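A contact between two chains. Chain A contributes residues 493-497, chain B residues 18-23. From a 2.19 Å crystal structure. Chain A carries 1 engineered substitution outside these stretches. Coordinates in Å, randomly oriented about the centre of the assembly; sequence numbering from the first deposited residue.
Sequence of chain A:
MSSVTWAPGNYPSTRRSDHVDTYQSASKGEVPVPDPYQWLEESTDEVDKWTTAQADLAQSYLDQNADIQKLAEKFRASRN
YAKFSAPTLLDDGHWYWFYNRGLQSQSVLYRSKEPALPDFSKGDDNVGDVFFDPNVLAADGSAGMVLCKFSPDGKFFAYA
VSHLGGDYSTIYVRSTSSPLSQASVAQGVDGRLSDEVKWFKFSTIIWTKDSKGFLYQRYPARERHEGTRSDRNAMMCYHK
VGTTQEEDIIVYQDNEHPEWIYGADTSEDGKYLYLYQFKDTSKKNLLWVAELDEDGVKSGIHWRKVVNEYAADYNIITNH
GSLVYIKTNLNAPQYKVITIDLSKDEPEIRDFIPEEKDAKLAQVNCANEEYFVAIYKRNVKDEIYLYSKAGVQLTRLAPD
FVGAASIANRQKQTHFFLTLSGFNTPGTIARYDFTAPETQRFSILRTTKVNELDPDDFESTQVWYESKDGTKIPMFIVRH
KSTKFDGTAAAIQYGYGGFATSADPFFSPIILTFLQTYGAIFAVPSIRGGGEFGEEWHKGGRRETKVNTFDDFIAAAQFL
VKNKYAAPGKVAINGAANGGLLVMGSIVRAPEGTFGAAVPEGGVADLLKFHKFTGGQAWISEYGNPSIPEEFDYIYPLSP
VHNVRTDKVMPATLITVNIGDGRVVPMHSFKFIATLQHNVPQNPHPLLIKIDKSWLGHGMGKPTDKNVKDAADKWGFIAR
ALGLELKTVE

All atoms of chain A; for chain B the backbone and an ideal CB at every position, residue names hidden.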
ATOM      1  N   GLN A 493      14.081 -11.558  -6.163  1.00 21.50           N
ATOM      2  CA  GLN A 493      12.893 -12.100  -5.510  1.00 22.15           C
ATOM      3  C   GLN A 493      12.273 -11.091  -4.543  1.00 22.17           C
ATOM      4  O   GLN A 493      12.940 -10.666  -3.597  1.00 21.33           O
ATOM      5  CB  GLN A 493      13.293 -13.398  -4.787  1.00 22.69           C
ATOM      6  CG  GLN A 493      12.187 -14.131  -4.028  1.00 22.25           C
ATOM      7  CD  GLN A 493      12.687 -15.431  -3.427  1.00 22.40           C
ATOM      8  OE1 GLN A 493      13.153 -16.327  -4.152  1.00 23.80           O
ATOM      9  NE2 GLN A 493      12.595 -15.552  -2.105  1.00 22.15           N
ATOM     10  N   TYR A 494      11.018 -10.704  -4.801  1.00 23.47           N
ATOM     11  CA  TYR A 494      10.257  -9.757  -3.964  1.00 24.83           C
ATOM     12  C   TYR A 494       9.306 -10.471  -3.022  1.00 24.18           C
ATOM     13  O   TYR A 494       8.780 -11.537  -3.352  1.00 22.68           O
ATOM     14  CB  TYR A 494       9.396  -8.822  -4.822  1.00 28.43           C
ATOM     15  CG  TYR A 494      10.087  -7.574  -5.315  1.00 33.74           C
ATOM     16  CD1 TYR A 494      11.479  -7.544  -5.545  1.00 36.62           C
ATOM     17  CD2 TYR A 494       9.360  -6.419  -5.601  1.00 37.09           C
ATOM     18  CE1 TYR A 494      12.110  -6.407  -6.020  1.00 35.95           C
ATOM     19  CE2 TYR A 494       9.999  -5.273  -6.084  1.00 37.67           C
ATOM     20  CZ  TYR A 494      11.376  -5.277  -6.287  1.00 37.86           C
ATOM     21  OH  TYR A 494      12.038  -4.147  -6.733  1.00 45.34           O
ATOM     22  N   GLY A 495       9.048  -9.850  -1.879  1.00 23.46           N
ATOM     23  CA  GLY A 495       8.044 -10.325  -0.935  1.00 23.61           C
ATOM     24  C   GLY A 495       7.548  -9.233   0.010  1.00 24.35           C
ATOM     25  O   GLY A 495       8.222  -8.205   0.220  1.00 22.26           O
ATOM     26  N   TYR A 496       6.355  -9.470   0.555  1.00 25.75           N
ATOM     27  CA  TYR A 496       5.782  -8.669   1.632  1.00 26.92           C
ATOM     28  C   TYR A 496       5.581  -9.559   2.870  1.00 28.41           C
ATOM     29  O   TYR A 496       6.259  -9.353   3.889  1.00 29.41           O
ATOM     30  CB  TYR A 496       4.477  -7.994   1.212  1.00 26.24           C
ATOM     31  CG  TYR A 496       3.928  -7.067   2.275  1.00 25.98           C
ATOM     32  CD1 TYR A 496       4.482  -5.814   2.482  1.00 24.74           C
ATOM     33  CD2 TYR A 496       2.858  -7.455   3.088  1.00 25.45           C
ATOM     34  CE1 TYR A 496       3.986  -4.949   3.453  1.00 25.28           C
ATOM     35  CE2 TYR A 496       2.357  -6.589   4.065  1.00 25.10           C
ATOM     36  CZ  TYR A 496       2.924  -5.347   4.241  1.00 25.64           C
ATOM     37  OH  TYR A 496       2.427  -4.509   5.210  1.00 26.51           O
ATOM     38  N   GLY A 497       4.651 -10.513   2.787  1.00 28.30           N
ATOM     39  CA  GLY A 497       4.487 -11.538   3.805  1.00 29.01           C
ATOM     40  C   GLY A 497       3.723 -11.231   5.097  1.00 28.62           C
ATOM     41  O   GLY A 497       4.201 -11.558   6.177  1.00 30.35           O
TER
ATOM     42  N   UNK B  18       0.063  -0.639  -2.387  1.00 66.83           N
ATOM     43  CA  UNK B  18       1.434  -0.459  -2.922  1.00 66.60           C
ATOM     44  C   UNK B  18       2.483  -1.099  -1.992  1.00 62.96           C
ATOM     45  O   UNK B  18       3.078  -0.418  -1.144  1.00 60.29           O
ATOM     46  CB  UNK B  18       1.741   1.029  -3.104  1.00 66.60           C
ATOM     47  N   UNK B  19       2.706  -2.400  -2.197  1.00 47.57           N
ATOM     48  CA  UNK B  19       3.522  -3.233  -1.295  1.00 47.41           C
ATOM     49  C   UNK B  19       5.039  -3.226  -1.586  1.00 49.60           C
ATOM     50  O   UNK B  19       5.801  -3.911  -0.886  1.00 49.77           O
ATOM     51  CB  UNK B  19       3.017  -4.676  -1.366  1.00 47.41           C
ATOM     52  N   UNK B  20       5.474  -2.460  -2.612  1.00 54.02           N
ATOM     53  CA  UNK B  20       6.903  -2.243  -2.961  1.00 58.65           C
ATOM     54  C   UNK B  20       7.204  -0.806  -3.382  1.00 60.08           C
ATOM     55  O   UNK B  20       6.289  -0.015  -3.638  1.00 59.43           O
ATOM     56  CB  UNK B  20       7.314  -3.188  -4.092  1.00 58.65           C
ATOM     57  N   UNK B  21       8.499  -0.489  -3.475  1.00 62.76           N
ATOM     58  CA  UNK B  21       8.958   0.815  -4.009  1.00 62.93           C
ATOM     59  C   UNK B  21       8.610   1.035  -5.498  1.00 63.12           C
ATOM     60  O   UNK B  21       8.298   2.154  -5.899  1.00 61.59           O
ATOM     61  CB  UNK B  21      10.473   0.930  -3.830  1.00 62.93           C
ATOM     62  N   UNK B  22       8.689  -0.023  -6.306  1.00 64.01           N
ATOM     63  CA  UNK B  22       8.293   0.015  -7.740  1.00 67.30           C
ATOM     64  C   UNK B  22       6.787   0.183  -8.065  1.00 67.49           C
ATOM     65  O   UNK B  22       6.422   0.369  -9.233  1.00 71.06           O
ATOM     66  CB  UNK B  22       8.766  -1.284  -8.397  1.00 67.30           C
ATOM     67  N   UNK B  23       5.935   0.160  -7.045  1.00 63.46           N
ATOM     68  CA  UNK B  23       4.532   0.600  -7.184  1.00 63.16           C
ATOM     69  C   UNK B  23       4.382   2.131  -7.360  1.00 65.03           C
ATOM     70  O   UNK B  23       3.246   2.595  -7.538  1.00 66.20           O
ATOM     71  CB  UNK B  23       3.737   0.154  -5.955  1.00 63.16           C
TER

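Position 18 has no atom of chain A's stretch near its ideal CB. Its phi is -93° and psi is 86°, values open to most residues. Chain A sets no demand here, so many side chains would fit. The deposited residue is P18(B). Its ring has a C-gamma endo pucker and makes no contact with this stretch.

Position 19 is different. CA-to-CB points toward chain A, and the ideal CB lies 4.3 Å from CD1 of Y496(A). The nearest pair of CA atoms across the contact is here, 6.6 Å between CA of position 19 and CA of Y496(A). Beyond the CB, chain A offers the ring of Y496(A), the CB of Y494(A) and the backbone of G495(A). These surfaces are largely apolar. A large apolar or aromatic side chain would suit the site; leucine, methionine, phenylalanine or tryptophan could all make use of it. The deposited residue is W19(B), with chi1 in the p well. Its CB lies 4.2 Å from CD1 of Y496(A). The indole then reaches on to Y494(A), where CZ3 of W19(B) is 4.0 Å from CB of Y494(A). That CB sits at the edge of the indole, near its plane, so the contact is not a stack. The N of G495(A) is also at the indole edge, 4.3 Å from CZ3 of W19(B). The backbone contributes as well. Water 1 lies 2.7 Å from O of W19(B) and 2.7 Å from O of G495(A), and is within hydrogen-bonding reach of both carbonyl oxygens.

Position 20 also points toward chain A. Its ideal CB is 3.9 Å from CE2 of Y494(A). The ring is already close, which favours a compact side chain such as alanine, serine, threonine or valine. The deposited residue is T20(B). Its OG1 lies 3.3 Å from CD2 of Y494(A). This is a packing contact, and OG1 has no hydrogen-bond partner in the model. Its chi1 of -109° falls between the standard wells.

Position 21 points sideways, with nothing of chain A's stretch near its ideal CB. Chain A's stretch sets no demand here, so many residues would fit. The deposited residue is A21(B), which makes no contact here.

Position 22 points toward chain A again. Its ideal CB is 4.7 Å from OH of Y494(A). A phenol hydroxyl can donate a hydrogen bond, so an acceptor would suit: aspartate, glutamate, asparagine or glutamine. The deposited residue is E22(B), with chi1 m and chi2 p. OH of Y494(A) donates to OE1 of E22(B) at 2.6 Å, a short bond. It is the only direct hydrogen bond between the stretches. OE1 lies at the edge of the tyrosine ring, as expected for a partner of its hydroxyl.

Position 23 points sideways and its ideal CB meets nothing of this stretch. Many residues would do. The deposited residue is H23(B). The end of its side chain comes nearer than the CA-to-CB bond suggests, but not into contact. Its nearest approach is 6.4 Å, from CE1 of H23(B) to CD2 of Y494(A). Its N makes a weak 3.4 Å hydrogen bond to O of T20(B).

Chain B (18-23) PWTAEH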
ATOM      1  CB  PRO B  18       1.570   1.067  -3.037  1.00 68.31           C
ATOM      2  CG  PRO B  18       0.512   1.631  -2.141  1.00 68.00           C
ATOM      3  CD  PRO B  18      -0.301   0.511  -1.529  1.00 65.98           C
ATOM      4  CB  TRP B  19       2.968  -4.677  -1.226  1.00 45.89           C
ATOM      5  CG  TRP B  19       2.843  -5.444  -2.560  1.00 44.54           C
ATOM      6  CD1 TRP B  19       1.774  -5.442  -3.427  1.00 43.35           C
ATOM      7  CD2 TRP B  19       3.817  -6.322  -3.135  1.00 44.19           C
ATOM      8  NE1 TRP B  19       2.040  -6.250  -4.515  1.00 43.77           N
ATOM      9  CE2 TRP B  19       3.282  -6.805  -4.360  1.00 44.62           C
ATOM     10  CE3 TRP B  19       5.094  -6.755  -2.735  1.00 44.60           C
ATOM     11  CZ2 TRP B  19       3.977  -7.705  -5.180  1.00 46.09           C
ATOM     12  CZ3 TRP B  19       5.793  -7.639  -3.558  1.00 46.16           C
ATOM     13  CH2 TRP B  19       5.227  -8.106  -4.769  1.00 47.18           C
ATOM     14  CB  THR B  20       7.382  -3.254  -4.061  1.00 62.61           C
ATOM     15  OG1 THR B  20       8.262  -4.178  -3.420  1.00 69.56           O
ATOM     16  CG2 THR B  20       7.948  -2.717  -5.312  1.00 62.25           C
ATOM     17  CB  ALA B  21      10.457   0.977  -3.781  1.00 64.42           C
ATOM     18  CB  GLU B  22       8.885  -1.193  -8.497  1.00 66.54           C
ATOM     19  CG  GLU B  22      10.341  -1.010  -8.923  1.00 68.80           C
ATOM     20  CD  GLU B  22      11.326  -0.951  -7.776  1.00 67.04           C
ATOM     21  OE1 GLU B  22      11.144  -1.720  -6.812  1.00 63.29           O
ATOM     22  OE2 GLU B  22      12.288  -0.148  -7.851  1.00 67.48           O
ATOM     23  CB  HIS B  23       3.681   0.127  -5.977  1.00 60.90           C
ATOM     24  CG  HIS B  23       3.337  -1.332  -6.015  1.00 58.78           C
ATOM     25  ND1 HIS B  23       4.250  -2.328  -5.734  1.00 58.19           N
ATOM     26  CD2 HIS B  23       2.171  -1.965  -6.308  1.00 57.47           C
ATOM     27  CE1 HIS B  23       3.665  -3.506  -5.852  1.00 57.37           C
ATOM     28  NE2 HIS B  23       2.403  -3.314  -6.190  1.00 58.11           N
TER
HETATM   29  O   HOH W   1       7.514  -5.561   0.330  1.00 24.40           O
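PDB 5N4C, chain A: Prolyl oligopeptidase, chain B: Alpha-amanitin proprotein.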